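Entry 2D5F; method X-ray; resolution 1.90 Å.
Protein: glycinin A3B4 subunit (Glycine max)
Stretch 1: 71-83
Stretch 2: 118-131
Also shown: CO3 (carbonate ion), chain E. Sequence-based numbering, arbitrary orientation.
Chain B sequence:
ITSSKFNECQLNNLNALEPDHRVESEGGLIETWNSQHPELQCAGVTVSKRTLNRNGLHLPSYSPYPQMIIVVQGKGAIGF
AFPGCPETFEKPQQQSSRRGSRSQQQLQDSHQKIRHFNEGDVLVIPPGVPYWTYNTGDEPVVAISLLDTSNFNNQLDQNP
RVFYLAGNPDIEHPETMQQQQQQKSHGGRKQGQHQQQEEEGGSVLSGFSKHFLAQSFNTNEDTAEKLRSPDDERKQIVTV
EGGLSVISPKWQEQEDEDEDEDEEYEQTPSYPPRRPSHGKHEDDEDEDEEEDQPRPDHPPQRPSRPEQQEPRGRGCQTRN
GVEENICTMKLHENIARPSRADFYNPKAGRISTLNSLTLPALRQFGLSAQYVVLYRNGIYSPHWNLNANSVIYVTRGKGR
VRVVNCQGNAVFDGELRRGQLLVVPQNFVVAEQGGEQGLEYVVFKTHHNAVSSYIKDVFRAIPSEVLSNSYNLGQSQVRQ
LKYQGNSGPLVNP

Stretch 1 71-83: VVQGKGAIGFAFP
Stretch 2 (118-131) NEGDVLVIPPGVPY

The two stretches are joined at both ends by short antiparallel backbone pairing and between them by an apolar layer of side chains, burying 841 Å² in all.

Stretch 1 runs as strand 71-73, a break at Gly74, and strand 75-80; stretch 2 contributes strand 121-125, preceded and followed by type II turns at Asn118-Asp121 and Pro126-Val129. Strands 75-80 and 121-125 are not paired with each other: their axes approach to 9.8 Å and run nearly parallel, at 19°, leaving room for side chains between them.

At the first end, Val71 (phi/psi -86/114) bonds through both backbone polar atoms. Val71 N donates to Asp121 O at 2.9 Å and Val71 O accepts from Gly120 N at 2.7 Å, both almost linear. The same Val71 O lies 3.3 Å from Glu119 CA in a CA-H...O contact. The turn that presents these groups is closed by Asp121 N to Asn118 O at 3.0 Å and braced by Asn118 N to Asp121 OD1 at 2.9 Å, with Asp121 chi1 m. Gly120, at 100/-11, and Gly74, at 88/-169, adopt backbone angles where a CB would be jammed against the preceding carbonyl, so glycine suits both. Glu119 (chi1 p, 42°; chi2 t; chi3 51°) reaches across so that Glu119 OE1 accepts from Gly74 N at 3.2 Å. Just beyond, Lys75 and Asn118 form an antiparallel non-hydrogen-bonded pair, CA to CA 4.4 Å, with side chains on the same face; Lys75 (p, t, t, p) sets Lys75 CB 3.3 Å from OD1 of Asn118 (chi1 m, chi2 -66°) while its end leads away.

The middle is apolar. Val71 (t), Ile78 (t, t) and Leu123 (m, t) all point toward the opposite stretch. Leu123 CD1 is 4.2 Å from Val71 CG2 and 4.3 Å from Ile78 CD1, so one methyl touches both. Ile78 CD1 also reaches Ile125 CD1 at 3.6 Å and Tyr131 CD2 at 3.8 Å; the m, m rotamer of Ile125 brings its end nearer than its sideways CB would suggest.

At the second end, Phe80 and Tyr131 make another antiparallel non-hydrogen-bonded pair, CA to CA 4.3 Å, side chains on a shared face. Gly79 O meets Tyr131 CA at 3.2 Å and Pro130 O meets Phe80 CA at 3.3 Å, both CA-H...O contacts, while Ala81 N donates to Pro130 O at 3.0 Å. Ala81 CB packs 3.9 Å from Pro130 CB.

Phe80 (chi1 m, chi2 82°) brings its ring end nearer to stretch 2: Phe80 CE2 lies 3.6 Å from Ile125 CD1 and 3.8 Å from Pro126 CD, and Phe80 CD2 4.0 Å from Val129 CG1 and 3.8 Å from Tyr131 CB. Phe80 CZ lies 3.6 Å from Val124 O, which is buried without a polar partner. Phe82 (m, 76°) places one ring face against Val129 CG1, 4.5 Å from Phe82 CE1. Tyr131 (p, -77°) leads away, and Tyr131 OH donates to carbonate O2 at 3.0 Å.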

# COMPACT_ATOMS: atom_id res chain seq x y z
N VAL B 71 -19.06 -22.18 12.37
CA VAL B 71 -19.41 -23.25 13.30
C VAL B 71 -20.86 -23.03 13.66
O VAL B 71 -21.19 -22.03 14.29
CB VAL B 71 -18.56 -23.18 14.58
CG1 VAL B 71 -18.92 -24.33 15.50
CG2 VAL B 71 -17.09 -23.21 14.24
N VAL B 72 -21.72 -23.96 13.27
CA VAL B 72 -23.14 -23.81 13.58
C VAL B 72 -23.59 -24.60 14.80
O VAL B 72 -24.74 -24.48 15.22
CB VAL B 72 -24.02 -24.20 12.36
CG1 VAL B 72 -23.64 -23.35 11.15
CG2 VAL B 72 -23.88 -25.69 12.05
N GLN B 73 -22.70 -25.40 15.39
CA GLN B 73 -23.06 -26.18 16.57
C GLN B 73 -21.86 -26.71 17.33
O GLN B 73 -20.91 -27.22 16.74
CB GLN B 73 -23.96 -27.36 16.19
CG GLN B 73 -24.55 -28.09 17.40
CD GLN B 73 -25.28 -29.38 17.03
OE1 GLN B 73 -24.73 -30.48 17.10
NE2 GLN B 73 -26.54 -29.24 16.63
N GLY B 74 -21.91 -26.61 18.66
CA GLY B 74 -20.83 -27.12 19.48
C GLY B 74 -19.67 -26.19 19.76
O GLY B 74 -19.74 -24.98 19.50
N LYS B 75 -18.61 -26.76 20.31
CA LYS B 75 -17.42 -25.99 20.64
C LYS B 75 -16.18 -26.87 20.55
O LYS B 75 -16.23 -28.08 20.80
CB LYS B 75 -17.54 -25.40 22.05
CG LYS B 75 -17.47 -26.42 23.17
CD LYS B 75 -17.66 -25.73 24.52
CE LYS B 75 -17.30 -26.64 25.69
NZ LYS B 75 -15.82 -26.86 25.81
N GLY B 76 -15.06 -26.26 20.19
CA GLY B 76 -13.83 -27.01 20.07
C GLY B 76 -12.62 -26.13 19.95
O GLY B 76 -12.63 -24.95 20.31
N ALA B 77 -11.54 -26.71 19.44
CA ALA B 77 -10.30 -25.99 19.29
C ALA B 77 -9.70 -26.31 17.94
O ALA B 77 -9.85 -27.42 17.43
CB ALA B 77 -9.33 -26.40 20.39
N ILE B 78 -9.04 -25.32 17.35
CA ILE B 78 -8.40 -25.51 16.07
C ILE B 78 -6.95 -25.07 16.22
O ILE B 78 -6.65 -24.10 16.91
CB ILE B 78 -9.07 -24.65 14.97
CG1 ILE B 78 -8.30 -24.80 13.65
CG2 ILE B 78 -9.14 -23.19 15.42
CD1 ILE B 78 -9.00 -24.16 12.45
N GLY B 79 -6.04 -25.81 15.59
CA GLY B 79 -4.64 -25.47 15.65
C GLY B 79 -4.05 -25.46 14.26
O GLY B 79 -4.37 -26.32 13.45
N PHE B 80 -3.21 -24.47 13.98
CA PHE B 80 -2.57 -24.38 12.67
C PHE B 80 -1.08 -24.62 12.81
O PHE B 80 -0.53 -24.55 13.91
CB PHE B 80 -2.75 -23.00 12.05
CG PHE B 80 -4.17 -22.58 11.88
CD1 PHE B 80 -4.89 -22.05 12.94
CD2 PHE B 80 -4.78 -22.66 10.63
CE1 PHE B 80 -6.19 -21.60 12.77
CE2 PHE B 80 -6.08 -22.21 10.44
CZ PHE B 80 -6.79 -21.68 11.51
N ALA B 81 -0.43 -24.91 11.69
CA ALA B 81 1.02 -25.11 11.68
C ALA B 81 1.62 -24.06 10.74
O ALA B 81 1.77 -24.31 9.55
CB ALA B 81 1.36 -26.53 11.19
N PHE B 82 1.93 -22.88 11.27
CA PHE B 82 2.53 -21.82 10.47
C PHE B 82 4.00 -22.14 10.30
O PHE B 82 4.72 -22.33 11.28
CB PHE B 82 2.33 -20.46 11.15
CG PHE B 82 0.95 -19.90 10.98
CD1 PHE B 82 -0.12 -20.39 11.71
CD2 PHE B 82 0.71 -18.90 10.03
CE1 PHE B 82 -1.42 -19.89 11.51
CE2 PHE B 82 -0.57 -18.40 9.82
CZ PHE B 82 -1.64 -18.90 10.56
N PRO B 83 4.47 -22.20 9.05
CA PRO B 83 5.87 -22.53 8.76
C PRO B 83 6.92 -21.62 9.37
O PRO B 83 6.85 -20.40 9.24
CB PRO B 83 5.90 -22.50 7.23
CG PRO B 83 4.92 -21.39 6.90
CD PRO B 83 3.77 -21.71 7.84
N ASN B 118 -16.52 -21.39 19.15
CA ASN B 118 -17.85 -21.73 19.61
C ASN B 118 -18.83 -21.51 18.46
O ASN B 118 -18.48 -20.89 17.45
CB ASN B 118 -18.26 -20.83 20.78
CG ASN B 118 -17.41 -21.05 22.01
OD1 ASN B 118 -17.44 -22.13 22.61
ND2 ASN B 118 -16.63 -20.04 22.39
N GLU B 119 -20.04 -22.03 18.62
CA GLU B 119 -21.06 -21.87 17.60
C GLU B 119 -21.26 -20.38 17.35
O GLU B 119 -21.29 -19.59 18.30
CB GLU B 119 -22.37 -22.52 18.06
CG GLU B 119 -22.72 -22.25 19.51
CD GLU B 119 -23.90 -23.10 19.99
OE1 GLU B 119 -23.86 -24.34 19.80
OE2 GLU B 119 -24.85 -22.52 20.57
N GLY B 120 -21.38 -20.00 16.08
CA GLY B 120 -21.55 -18.60 15.74
C GLY B 120 -20.24 -17.99 15.29
O GLY B 120 -20.21 -16.87 14.77
N ASP B 121 -19.15 -18.72 15.50
CA ASP B 121 -17.82 -18.26 15.11
C ASP B 121 -17.48 -18.63 13.68
O ASP B 121 -17.92 -19.66 13.17
CB ASP B 121 -16.73 -18.86 16.01
CG ASP B 121 -16.66 -18.21 17.38
OD1 ASP B 121 -15.87 -18.72 18.21
OD2 ASP B 121 -17.36 -17.21 17.63
N VAL B 122 -16.68 -17.79 13.05
CA VAL B 122 -16.21 -18.03 11.70
C VAL B 122 -14.72 -18.29 11.84
O VAL B 122 -14.04 -17.62 12.63
CB VAL B 122 -16.41 -16.80 10.79
CG1 VAL B 122 -15.61 -16.96 9.50
CG2 VAL B 122 -17.89 -16.64 10.47
N LEU B 123 -14.22 -19.28 11.12
CA LEU B 123 -12.81 -19.63 11.15
C LEU B 123 -12.30 -19.46 9.73
O LEU B 123 -13.05 -19.68 8.77
CB LEU B 123 -12.61 -21.09 11.59
CG LEU B 123 -13.40 -21.62 12.80
CD1 LEU B 123 -13.11 -23.11 12.96
CD2 LEU B 123 -13.01 -20.87 14.05
N VAL B 124 -11.03 -19.09 9.58
CA VAL B 124 -10.45 -18.92 8.26
C VAL B 124 -9.20 -19.78 8.14
O VAL B 124 -8.31 -19.69 8.99
CB VAL B 124 -10.07 -17.44 8.01
CG1 VAL B 124 -9.47 -17.28 6.62
CG2 VAL B 124 -11.29 -16.55 8.18
N ILE B 125 -9.12 -20.61 7.10
CA ILE B 125 -7.95 -21.45 6.89
C ILE B 125 -7.12 -20.88 5.73
O ILE B 125 -7.61 -20.79 4.61
CB ILE B 125 -8.32 -22.89 6.49
CG1 ILE B 125 -9.40 -23.46 7.43
CG2 ILE B 125 -7.07 -23.76 6.52
CD1 ILE B 125 -9.02 -23.49 8.89
N PRO B 126 -5.86 -20.49 5.99
CA PRO B 126 -5.02 -19.94 4.92
C PRO B 126 -4.61 -21.02 3.92
O PRO B 126 -4.49 -22.20 4.28
CB PRO B 126 -3.81 -19.39 5.67
CG PRO B 126 -4.33 -19.11 7.05
CD PRO B 126 -5.22 -20.30 7.31
N PRO B 127 -4.37 -20.63 2.66
CA PRO B 127 -3.96 -21.61 1.65
C PRO B 127 -2.63 -22.26 2.05
O PRO B 127 -1.71 -21.58 2.52
CB PRO B 127 -3.82 -20.78 0.38
CG PRO B 127 -4.75 -19.62 0.62
CD PRO B 127 -4.52 -19.29 2.06
N GLY B 128 -2.56 -23.58 1.88
CA GLY B 128 -1.34 -24.31 2.18
C GLY B 128 -0.97 -24.49 3.63
O GLY B 128 -0.02 -25.21 3.93
N VAL B 129 -1.70 -23.86 4.53
CA VAL B 129 -1.41 -23.97 5.96
C VAL B 129 -2.15 -25.16 6.58
O VAL B 129 -3.38 -25.25 6.51
CB VAL B 129 -1.81 -22.69 6.72
CG1 VAL B 129 -1.60 -22.88 8.21
CG2 VAL B 129 -0.98 -21.50 6.21
N PRO B 130 -1.40 -26.08 7.21
CA PRO B 130 -2.01 -27.26 7.85
C PRO B 130 -2.86 -26.86 9.05
O PRO B 130 -2.53 -25.92 9.77
CB PRO B 130 -0.80 -28.08 8.31
CG PRO B 130 0.34 -27.58 7.45
CD PRO B 130 0.06 -26.10 7.36
N TYR B 131 -3.97 -27.56 9.26
CA TYR B 131 -4.82 -27.28 10.40
C TYR B 131 -5.52 -28.56 10.85
O TYR B 131 -5.73 -29.48 10.04
CB TYR B 131 -5.89 -26.23 10.07
CG TYR B 131 -7.10 -26.79 9.37
CD1 TYR B 131 -7.06 -27.12 8.02
CD2 TYR B 131 -8.29 -27.03 10.07
CE1 TYR B 131 -8.17 -27.66 7.37
CE2 TYR B 131 -9.41 -27.58 9.43
CZ TYR B 131 -9.34 -27.89 8.08
OH TYR B 131 -10.43 -28.41 7.44
C CO3 E . -13.17 -28.76 10.39
O1 CO3 E . -12.51 -29.60 11.07
O2 CO3 E . -12.79 -28.46 9.21
O3 CO3 E . -14.23 -28.22 10.90